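Local coordinates for Lmo0325 protein (PDB 4RYK) that probably binds DNA as an Rgg-type transcriptional regulator, with an N-terminal helix-turn-helix region and an all-helical TPR-like C-terminal region, at residues 117-122 with 147-152; 151-156 with 164-169; 80-85 with 99-104. All coordinates share one frame; numbering follows the deposited sequence.

Contact 1: 117-122 with 147-152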
loop_
_atom_site.group_PDB
_atom_site.type_symbol
_atom_site.label_atom_id
_atom_site.label_comp_id
_atom_site.label_asym_id
_atom_site.label_seq_id
_atom_site.Cartn_x
_atom_site.Cartn_y
_atom_site.Cartn_z
ATOM N N LYS A 117 -16.519 1.373 -20.592
ATOM C CA LYS A 117 -16.634 0.827 -21.965
ATOM C C LYS A 117 -16.057 1.755 -22.996
ATOM O O LYS A 117 -15.386 1.308 -23.920
ATOM C CB LYS A 117 -18.067 0.518 -22.315
ATOM C CG LYS A 117 -18.580 -0.651 -21.504
ATOM C CD LYS A 117 -19.919 -1.160 -21.999
ATOM C CE LYS A 117 -21.068 -0.275 -21.595
ATOM N NZ LYS A 117 -22.225 -1.145 -21.215
ATOM N N ALA A 118 -16.276 3.055 -22.820
ATOM C CA ALA A 118 -15.724 4.019 -23.781
ATOM C C ALA A 118 -14.203 3.965 -23.749
ATOM O O ALA A 118 -13.525 4.037 -24.769
ATOM C CB ALA A 118 -16.250 5.426 -23.496
ATOM N N ILE A 119 -13.639 3.793 -22.564
ATOM C CA ILE A 119 -12.178 3.734 -22.457
ATOM C C ILE A 119 -11.626 2.540 -23.225
ATOM O O ILE A 119 -10.678 2.642 -24.018
ATOM C CB ILE A 119 -11.736 3.751 -20.974
ATOM C CG1 ILE A 119 -11.802 5.202 -20.462
ATOM C CG2 ILE A 119 -10.315 3.246 -20.798
ATOM C CD1 ILE A 119 -11.839 5.277 -18.973
ATOM N N LEU A 120 -12.250 1.411 -23.012
ATOM C CA LEU A 120 -11.863 0.221 -23.684
ATOM C C LEU A 120 -12.013 0.353 -25.207
ATOM O O LEU A 120 -11.135 -0.052 -25.953
ATOM C CB LEU A 120 -12.732 -0.918 -23.179
ATOM C CG LEU A 120 -12.269 -1.754 -21.999
ATOM C CD1 LEU A 120 -13.402 -2.676 -21.586
ATOM C CD2 LEU A 120 -11.065 -2.601 -22.359
ATOM N N HIS A 121 -13.159 0.858 -25.669
ATOM C CA HIS A 121 -13.356 1.034 -27.090
ATOM C C HIS A 121 -12.274 1.890 -27.666
ATOM O O HIS A 121 -11.717 1.537 -28.694
ATOM C CB HIS A 121 -14.668 1.727 -27.386
ATOM C CG HIS A 121 -15.817 0.791 -27.512
ATOM N ND1 HIS A 121 -16.829 0.723 -26.576
ATOM C CD2 HIS A 121 -16.128 -0.103 -28.480
ATOM C CE1 HIS A 121 -17.721 -0.173 -26.958
ATOM N NE2 HIS A 121 -17.318 -0.686 -28.110
ATOM N N THR A 122 -11.966 3.024 -27.034
ATOM C CA THR A 122 -10.965 3.907 -27.611
ATOM C C THR A 122 -9.627 3.219 -27.671
ATOM O O THR A 122 -8.867 3.428 -28.624
ATOM C CB THR A 122 -10.771 5.255 -26.889
ATOM O OG1 THR A 122 -10.280 5.055 -25.558
ATOM C CG2 THR A 122 -12.063 6.010 -26.816
ATOM N N LYS A 147 -16.405 12.067 -26.146
ATOM C CA LYS A 147 -17.499 12.812 -25.575
ATOM C C LYS A 147 -18.057 12.149 -24.313
ATOM O O LYS A 147 -18.378 12.817 -23.324
ATOM C CB LYS A 147 -18.602 12.964 -26.605
ATOM C CG LYS A 147 -19.803 13.739 -26.097
ATOM C CD LYS A 147 -20.751 14.023 -27.254
ATOM C CE LYS A 147 -22.192 14.166 -26.779
ATOM N NZ LYS A 147 -22.290 15.315 -25.853
ATOM N N ILE A 148 -18.216 10.839 -24.347
ATOM C CA ILE A 148 -18.727 10.139 -23.168
ATOM C C ILE A 148 -17.807 10.361 -21.957
ATOM O O ILE A 148 -18.251 10.585 -20.852
ATOM C CB ILE A 148 -18.905 8.646 -23.457
ATOM C CG1 ILE A 148 -20.191 8.430 -24.246
ATOM C CG2 ILE A 148 -18.973 7.829 -22.165
ATOM C CD1 ILE A 148 -20.265 7.053 -24.893
ATOM N N ILE A 149 -16.519 10.295 -22.185
ATOM C CA ILE A 149 -15.555 10.418 -21.110
ATOM C C ILE A 149 -15.540 11.864 -20.612
ATOM O O ILE A 149 -15.626 12.124 -19.429
ATOM C CB ILE A 149 -14.158 10.007 -21.606
ATOM C CG1 ILE A 149 -14.160 8.517 -21.920
ATOM C CG2 ILE A 149 -13.095 10.368 -20.558
ATOM C CD1 ILE A 149 -13.053 8.113 -22.879
ATOM N N HIS A 150 -15.463 12.804 -21.544
ATOM C CA HIS A 150 -15.545 14.219 -21.197
ATOM C C HIS A 150 -16.774 14.526 -20.356
ATOM O O HIS A 150 -16.681 15.225 -19.331
ATOM C CB HIS A 150 -15.578 15.110 -22.445
ATOM C CG HIS A 150 -15.913 16.523 -22.129
ATOM N ND1 HIS A 150 -17.218 16.975 -22.037
ATOM C CD2 HIS A 150 -15.126 17.564 -21.782
ATOM C CE1 HIS A 150 -17.212 18.251 -21.682
ATOM N NE2 HIS A 150 -15.956 18.637 -21.533
ATOM N N ASP A 151 -17.912 14.026 -20.808
ATOM C CA ASP A 151 -19.184 14.394 -20.185
ATOM C C ASP A 151 -19.384 13.732 -18.828
ATOM O O ASP A 151 -20.141 14.243 -18.014
ATOM C CB ASP A 151 -20.369 14.011 -21.054
ATOM C CG ASP A 151 -20.507 14.887 -22.299
ATOM O OD1 ASP A 151 -19.781 15.881 -22.418
ATOM O OD2 ASP A 151 -21.334 14.548 -23.152
ATOM N N TYR A 152 -18.769 12.583 -18.605
ATOM C CA TYR A 152 -18.785 11.982 -17.276
ATOM C C TYR A 152 -18.057 12.870 -16.244
ATOM O O TYR A 152 -18.546 13.117 -15.159
ATOM C CB TYR A 152 -18.101 10.599 -17.305
ATOM C CG TYR A 152 -17.969 10.008 -15.913
ATOM C CD1 TYR A 152 -19.084 9.490 -15.255
ATOM C CD2 TYR A 152 -16.763 10.011 -15.238
ATOM C CE1 TYR A 152 -19.012 8.999 -13.959
ATOM C CE2 TYR A 152 -16.652 9.473 -13.951
ATOM C CZ TYR A 152 -17.774 8.957 -13.309
ATOM O OH TYR A 152 -17.723 8.457 -11.995
#
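A118 faces I148 and I149 across two roughly antiparallel helices. Its CB is directed at the partner helix and touches a different branch of each isoleucine. CG2 of I148 lies 3.9 Å from A118 CB. CG1 of I149 lies 4.1 Å from the same A118 CB. The methyl therefore meets two neighbouring side chains of helix 143-153. I119 takes the next position along. Its side chain and that of I149 are set crosswise. The touching atoms are the middle of one chain and the end of the other: I119 CG1 is 4.0 Å from I149 CD1. In I149 the CG1 branch stands anti to the carbonyl carbon (chi1 -67°). CG1 then meets A118, while CD1 beyond it meets I119.

The two short segments run at 145° to each other, and their axes come within 9.6 Å. A118 and I148 have the nearest CA atoms, 6.8 Å apart. This is antiparallel helix packing in the Rgg C-terminal region, a family of the TPR clan. Helix 161-170 adds to the same apolar layer, since I166 touches both I119 and I149. I119 also packs on W83 and F86 of helix 82-91. H121 stacks its ring on Y145, which joins the same two helices just outside segment 147-152.

No hydrogen bond crosses between the segments. Several polar groups are paired within their own helix. T122 is buried, and its OG1 donates to I119 O at 2.9 Å. On helix 143-153, D151 OD2 accepts K147 NZ through its syn lone pair, in a salt bridge. H150 ND1 donates to D151 OD1 on the anti side, almost exactly in the imidazole plane but tilted 21° from the carboxylate plane. D151 thus receives one partner on each oxygen, which probably favours its charged form.

Contact 2: 151-156 with 164-169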
loop_
_atom_site.group_PDB
_atom_site.type_symbol
_atom_site.label_atom_id
_atom_site.label_comp_id
_atom_site.label_asym_id
_atom_site.label_seq_id
_atom_site.Cartn_x
_atom_site.Cartn_y
_atom_site.Cartn_z
ATOM N N ASP A 151 -17.912 14.026 -20.808
ATOM C CA ASP A 151 -19.184 14.394 -20.185
ATOM C C ASP A 151 -19.384 13.732 -18.828
ATOM O O ASP A 151 -20.141 14.243 -18.014
ATOM C CB ASP A 151 -20.369 14.011 -21.054
ATOM C CG ASP A 151 -20.507 14.887 -22.299
ATOM O OD1 ASP A 151 -19.781 15.881 -22.418
ATOM O OD2 ASP A 151 -21.334 14.548 -23.152
ATOM N N TYR A 152 -18.769 12.583 -18.605
ATOM C CA TYR A 152 -18.785 11.982 -17.276
ATOM C C TYR A 152 -18.057 12.870 -16.244
ATOM O O TYR A 152 -18.546 13.117 -15.159
ATOM C CB TYR A 152 -18.101 10.599 -17.305
ATOM C CG TYR A 152 -17.969 10.008 -15.913
ATOM C CD1 TYR A 152 -19.084 9.490 -15.255
ATOM C CD2 TYR A 152 -16.763 10.011 -15.238
ATOM C CE1 TYR A 152 -19.012 8.999 -13.959
ATOM C CE2 TYR A 152 -16.652 9.473 -13.951
ATOM C CZ TYR A 152 -17.774 8.957 -13.309
ATOM O OH TYR A 152 -17.723 8.457 -11.995
ATOM N N LEU A 153 -16.857 13.318 -16.569
ATOM C CA LEU A 153 -16.106 14.172 -15.652
ATOM C C LEU A 153 -16.629 15.624 -15.560
ATOM O O LEU A 153 -16.473 16.275 -14.537
ATOM C CB LEU A 153 -14.651 14.229 -16.069
ATOM C CG LEU A 153 -13.879 12.900 -16.011
ATOM C CD1 LEU A 153 -12.478 13.113 -16.579
ATOM C CD2 LEU A 153 -13.799 12.367 -14.583
ATOM N N TRP A 154 -17.149 16.138 -16.671
ATOM C CA TRP A 154 -17.736 17.495 -16.757
ATOM C C TRP A 154 -18.703 17.728 -15.646
ATOM O O TRP A 154 -19.558 16.889 -15.340
ATOM C CB TRP A 154 -18.459 17.588 -18.095
ATOM C CG TRP A 154 -19.054 18.828 -18.448
ATOM C CD1 TRP A 154 -18.475 20.067 -18.366
ATOM C CD2 TRP A 154 -20.330 19.009 -19.116
ATOM N NE1 TRP A 154 -19.319 21.004 -18.891
ATOM C CE2 TRP A 154 -20.470 20.394 -19.356
ATOM C CE3 TRP A 154 -21.367 18.125 -19.540
ATOM C CZ2 TRP A 154 -21.645 20.956 -20.021
ATOM C CZ3 TRP A 154 -22.527 18.665 -20.160
ATOM C CH2 TRP A 154 -22.649 20.080 -20.399
ATOM N N LYS A 155 -18.530 18.867 -15.010
ATOM C CA LYS A 155 -19.386 19.349 -13.905
ATOM C C LYS A 155 -19.266 18.565 -12.574
ATOM O O LYS A 155 -19.938 18.898 -11.638
ATOM C CB LYS A 155 -20.865 19.508 -14.334
ATOM C CG LYS A 155 -21.096 20.637 -15.329
ATOM C CD LYS A 155 -22.594 20.778 -15.722
ATOM C CE LYS A 155 -23.000 19.710 -16.715
ATOM N NZ LYS A 155 -24.357 19.838 -17.221
HETATM N N MSE A 156 -18.414 17.554 -12.481
HETATM C CA MSE A 156 -18.159 16.931 -11.160
HETATM C C MSE A 156 -17.241 17.840 -10.374
HETATM O O MSE A 156 -16.280 18.435 -10.910
HETATM C CB MSE A 156 -17.497 15.573 -11.291
HETATM C CG MSE A 156 -18.403 14.561 -11.945
HETATM SE SE MSE A 156 -17.569 12.759 -12.030
HETATM C CE MSE A 156 -17.138 12.587 -10.157
ATOM N N VAL A 164 -9.700 9.845 -11.051
ATOM C CA VAL A 164 -8.254 10.016 -11.209
ATOM C C VAL A 164 -7.745 9.042 -12.274
ATOM O O VAL A 164 -6.988 9.408 -13.167
ATOM C CB VAL A 164 -7.464 9.783 -9.886
ATOM C CG1 VAL A 164 -6.017 9.952 -10.132
ATOM C CG2 VAL A 164 -7.865 10.798 -8.840
ATOM N N ARG A 165 -8.202 7.801 -12.220
ATOM C CA ARG A 165 -7.810 6.823 -13.253
ATOM C C ARG A 165 -8.403 7.161 -14.610
ATOM O O ARG A 165 -7.747 7.037 -15.620
ATOM C CB ARG A 165 -8.301 5.457 -12.835
ATOM C CG ARG A 165 -7.534 4.918 -11.660
ATOM C CD ARG A 165 -8.375 3.844 -11.034
ATOM N NE ARG A 165 -7.518 3.174 -10.138
ATOM C CZ ARG A 165 -7.751 2.856 -8.893
ATOM N NH1 ARG A 165 -8.951 3.037 -8.248
ATOM N NH2 ARG A 165 -6.719 2.253 -8.315
ATOM N N ILE A 166 -9.655 7.601 -14.634
ATOM C CA ILE A 166 -10.269 7.954 -15.896
ATOM C C ILE A 166 -9.491 9.106 -16.549
ATOM O O ILE A 166 -9.111 9.038 -17.728
ATOM C CB ILE A 166 -11.747 8.303 -15.710
ATOM C CG1 ILE A 166 -12.566 7.036 -15.453
ATOM C CG2 ILE A 166 -12.263 9.008 -16.963
ATOM C CD1 ILE A 166 -13.925 7.297 -14.848
ATOM N N PHE A 167 -9.215 10.139 -15.749
ATOM C CA PHE A 167 -8.538 11.333 -16.196
ATOM C C PHE A 167 -7.225 10.944 -16.770
ATOM O O PHE A 167 -6.827 11.443 -17.838
ATOM C CB PHE A 167 -8.257 12.270 -15.042
ATOM C CG PHE A 167 -7.567 13.510 -15.426
ATOM C CD1 PHE A 167 -8.112 14.336 -16.395
ATOM C CD2 PHE A 167 -6.436 13.909 -14.777
ATOM C CE1 PHE A 167 -7.507 15.538 -16.723
ATOM C CE2 PHE A 167 -5.830 15.107 -15.093
ATOM C CZ PHE A 167 -6.349 15.906 -16.073
ATOM N N SER A 168 -6.538 10.049 -16.095
ATOM C CA SER A 168 -5.236 9.744 -16.589
ATOM C C SER A 168 -5.265 9.004 -17.965
ATOM O O SER A 168 -4.309 9.135 -18.701
ATOM C CB SER A 168 -4.426 8.998 -15.555
ATOM O OG SER A 168 -4.818 7.678 -15.637
ATOM N N ASN A 169 -6.341 8.296 -18.343
ATOM C CA ASN A 169 -6.463 7.784 -19.737
ATOM C C ASN A 169 -7.016 8.800 -20.723
ATOM O O ASN A 169 -6.683 8.805 -21.902
ATOM C CB ASN A 169 -7.413 6.583 -19.818
ATOM C CG ASN A 169 -6.820 5.362 -19.239
ATOM O OD1 ASN A 169 -6.389 4.451 -19.958
ATOM N ND2 ASN A 169 -6.754 5.330 -17.939
#
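I166 meets both Y152 and L153, through two separate branches. In sequence order the second segment starts with V164, whose CB points away from 151-156; its side chain packs on helices 176-193 and 197-216. I166 follows. Its CD1 reaches Y152 CE2 at 3.6 Å, obliquely to the ring, and the two side chains lie roughly perpendicular. Its CG2 stands anti to the backbone N and lies 4.1 Å from L153 CD1. Here the two chains lie alongside and point opposite ways.

This is packing between successive helices of the Rgg C-terminal region. Helix 143-153 ends at L153, and a type II beta turn follows from L153 to M156. In selenomethionine M156, SE stands 3.9 Å off the Y152 ring plane, nearer the ring's border than its middle. Y152 OH is hydrogen-bonded to E163 OE2.

F167 comes next. L153 CD1 lies 4.3 Å from F167 CA, so the leucine meets backbone here. The F167 ring meets W159 edge-to-face, and both L153 and F167 touch F182. Last come S168 and N169. S168 OG and N169 ND2 both donate to R165 O, each at 3.0 Å, from opposite faces of the carbonyl plane.

Contact 3: 80-85 with 99-104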
loop_
_atom_site.group_PDB
_atom_site.type_symbol
_atom_site.label_atom_id
_atom_site.label_comp_id
_atom_site.label_asym_id
_atom_site.label_seq_id
_atom_site.Cartn_x
_atom_site.Cartn_y
_atom_site.Cartn_z
ATOM N N ASP A 80 -13.436 -5.637 -7.724
ATOM C CA ASP A 80 -13.631 -5.231 -9.112
ATOM C C ASP A 80 -12.243 -5.097 -9.707
ATOM O O ASP A 80 -11.455 -4.289 -9.291
ATOM C CB ASP A 80 -14.429 -3.922 -9.099
ATOM C CG ASP A 80 -14.508 -3.228 -10.454
ATOM O OD1 ASP A 80 -13.922 -3.672 -11.450
ATOM O OD2 ASP A 80 -15.177 -2.188 -10.490
ATOM N N SER A 81 -11.909 -5.960 -10.644
ATOM C CA SER A 81 -10.563 -6.004 -11.164
ATOM C C SER A 81 -10.449 -5.248 -12.499
ATOM O O SER A 81 -9.451 -5.415 -13.236
ATOM C CB SER A 81 -10.190 -7.475 -11.355
ATOM O OG SER A 81 -11.190 -8.085 -12.166
ATOM N N PHE A 82 -11.442 -4.399 -12.831
ATOM C CA PHE A 82 -11.376 -3.702 -14.105
ATOM C C PHE A 82 -10.030 -3.052 -14.312
ATOM O O PHE A 82 -9.392 -3.274 -15.349
ATOM C CB PHE A 82 -12.476 -2.644 -14.272
ATOM C CG PHE A 82 -12.351 -1.867 -15.550
ATOM C CD1 PHE A 82 -12.850 -2.374 -16.723
ATOM C CD2 PHE A 82 -11.692 -0.624 -15.574
ATOM C CE1 PHE A 82 -12.710 -1.659 -17.920
ATOM C CE2 PHE A 82 -11.556 0.075 -16.747
ATOM C CZ PHE A 82 -12.072 -0.444 -17.939
ATOM N N TRP A 83 -9.582 -2.223 -13.378
ATOM C CA TRP A 83 -8.393 -1.387 -13.660
ATOM C C TRP A 83 -7.106 -2.234 -13.713
ATOM O O TRP A 83 -6.230 -2.003 -14.545
ATOM C CB TRP A 83 -8.253 -0.226 -12.670
ATOM C CG TRP A 83 -9.294 0.841 -12.923
ATOM C CD1 TRP A 83 -10.394 1.104 -12.188
ATOM C CD2 TRP A 83 -9.334 1.722 -14.043
ATOM N NE1 TRP A 83 -11.105 2.149 -12.770
ATOM C CE2 TRP A 83 -10.470 2.514 -13.919
ATOM C CE3 TRP A 83 -8.502 1.911 -15.148
ATOM C CZ2 TRP A 83 -10.816 3.458 -14.867
ATOM C CZ3 TRP A 83 -8.838 2.860 -16.083
ATOM C CH2 TRP A 83 -9.974 3.629 -15.931
ATOM N N ILE A 84 -7.012 -3.210 -12.825
ATOM C CA ILE A 84 -5.907 -4.179 -12.870
ATOM C C ILE A 84 -5.865 -4.864 -14.246
ATOM O O ILE A 84 -4.822 -4.908 -14.904
ATOM C CB ILE A 84 -6.103 -5.264 -11.808
ATOM C CG1 ILE A 84 -5.897 -4.678 -10.401
ATOM C CG2 ILE A 84 -5.162 -6.437 -12.063
ATOM C CD1 ILE A 84 -6.641 -5.441 -9.309
ATOM N N ASP A 85 -7.010 -5.389 -14.675
ATOM C CA ASP A 85 -7.066 -6.117 -15.955
ATOM C C ASP A 85 -6.745 -5.199 -17.087
ATOM O O ASP A 85 -6.012 -5.562 -17.991
ATOM C CB ASP A 85 -8.448 -6.688 -16.208
ATOM C CG ASP A 85 -8.843 -7.709 -15.178
ATOM O OD1 ASP A 85 -7.936 -8.261 -14.555
ATOM O OD2 ASP A 85 -10.062 -7.947 -14.982
ATOM N N GLN A 99 -11.006 -6.830 -25.995
ATOM C CA GLN A 99 -12.330 -7.035 -26.575
ATOM C C GLN A 99 -13.153 -8.001 -25.702
ATOM O O GLN A 99 -14.355 -7.807 -25.509
ATOM C CB GLN A 99 -12.217 -7.572 -27.994
ATOM C CG GLN A 99 -13.538 -7.890 -28.668
ATOM C CD GLN A 99 -14.358 -6.641 -28.905
ATOM O OE1 GLN A 99 -13.912 -5.689 -29.549
ATOM N NE2 GLN A 99 -15.565 -6.637 -28.367
ATOM N N ALA A 100 -12.496 -9.012 -25.160
ATOM C CA ALA A 100 -13.151 -9.951 -24.224
ATOM C C ALA A 100 -13.554 -9.258 -22.921
ATOM O O ALA A 100 -14.664 -9.434 -22.400
ATOM C CB ALA A 100 -12.209 -11.125 -23.928
ATOM N N LEU A 101 -12.660 -8.442 -22.388
ATOM C CA LEU A 101 -13.051 -7.642 -21.244
ATOM C C LEU A 101 -14.254 -6.755 -21.585
ATOM O O LEU A 101 -15.181 -6.618 -20.787
ATOM C CB LEU A 101 -11.888 -6.820 -20.760
ATOM C CG LEU A 101 -12.182 -5.971 -19.537
ATOM C CD1 LEU A 101 -12.553 -6.849 -18.362
ATOM C CD2 LEU A 101 -10.985 -5.135 -19.189
ATOM N N LEU A 102 -14.262 -6.179 -22.777
ATOM C CA LEU A 102 -15.387 -5.353 -23.197
ATOM C C LEU A 102 -16.678 -6.144 -23.306
ATOM O O LEU A 102 -17.696 -5.706 -22.808
ATOM C CB LEU A 102 -15.084 -4.677 -24.514
ATOM C CG LEU A 102 -16.166 -3.826 -25.159
ATOM C CD1 LEU A 102 -16.673 -2.765 -24.190
ATOM C CD2 LEU A 102 -15.567 -3.183 -26.397
ATOM N N ASP A 103 -16.633 -7.308 -23.943
ATOM C CA ASP A 103 -17.800 -8.211 -24.015
ATOM C C ASP A 103 -18.351 -8.576 -22.637
ATOM O O ASP A 103 -19.564 -8.580 -22.432
ATOM C CB ASP A 103 -17.453 -9.511 -24.754
ATOM C CG ASP A 103 -17.107 -9.293 -26.265
ATOM O OD1 ASP A 103 -17.328 -8.218 -26.862
ATOM O OD2 ASP A 103 -16.597 -10.231 -26.888
ATOM N N LYS A 104 -17.470 -8.886 -21.697
ATOM C CA LYS A 104 -17.922 -9.257 -20.357
ATOM C C LYS A 104 -18.691 -8.130 -19.685
ATOM O O LYS A 104 -19.846 -8.307 -19.328
ATOM C CB LYS A 104 -16.742 -9.677 -19.482
ATOM C CG LYS A 104 -17.078 -9.823 -17.997
ATOM C CD LYS A 104 -16.126 -10.757 -17.261
ATOM C CE LYS A 104 -14.699 -10.233 -17.211
ATOM N NZ LYS A 104 -14.500 -9.258 -16.101
HETATM O O HOH W 1 -12.655 -7.354 -14.888
#
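The F82 ring meets L101 CD2 obliquely and lies beside the W83 indole. F82 CD2 sits over the centre of one W83 face, 3.6 Å above the plane. In turn W83 CE2 lies at the edge of the F82 ring, in its plane. L101 approaches from helix 95-108, and its side chain crosses that of F82 at about a right angle. L101 CD2 is 4.1 Å from F82 CE1. The same L101 methyl lies 4.2 Å from D85 CB, so one branch serves both partners. F82 has CG anti to its own N (chi1 176°), which carries the ring over to L101.

Polar bonds flank this apolar patch. D80 OD1 accepts from F82 N at 2.9 Å in an Asx turn at the start of the helix. S81 OG donates to D85 OD2 at 3.0 Å, from above the carboxylate plane. One water donates to D85 OD2 and accepts from K104 NZ, bridging opposite charges.

F82 also packs on R116 and L120 of helix 113-132, and D80 OD2 forms a salt bridge with R116. W83 reaches helix 161-170, packing on R165, I166 and N169. Helix 82-91 thus touches three helices through these residues.

Going from the N terminus, contact 3 comes first. It closes the hairpin of helices 82-91 and 95-108. Contact 1 follows in series, pairing helix 113-132 with helix 143-153 across an intervening loop. Contact 2 begins where contact 1 ends, sharing D151 and Y152, and joins helix 143-153 to helix 161-170. None of the three encloses another. Contacts 1 and 2 lie about 9 Å apart between centres and touch where I149 CG2 meets I166 CG2. Contacts 1 and 3 touch at L102, which meets K117, L120 and H121. Contacts 2 and 3 are about 19 Å apart by centres but are joined by W83. Five consecutive helices are thereby tied together.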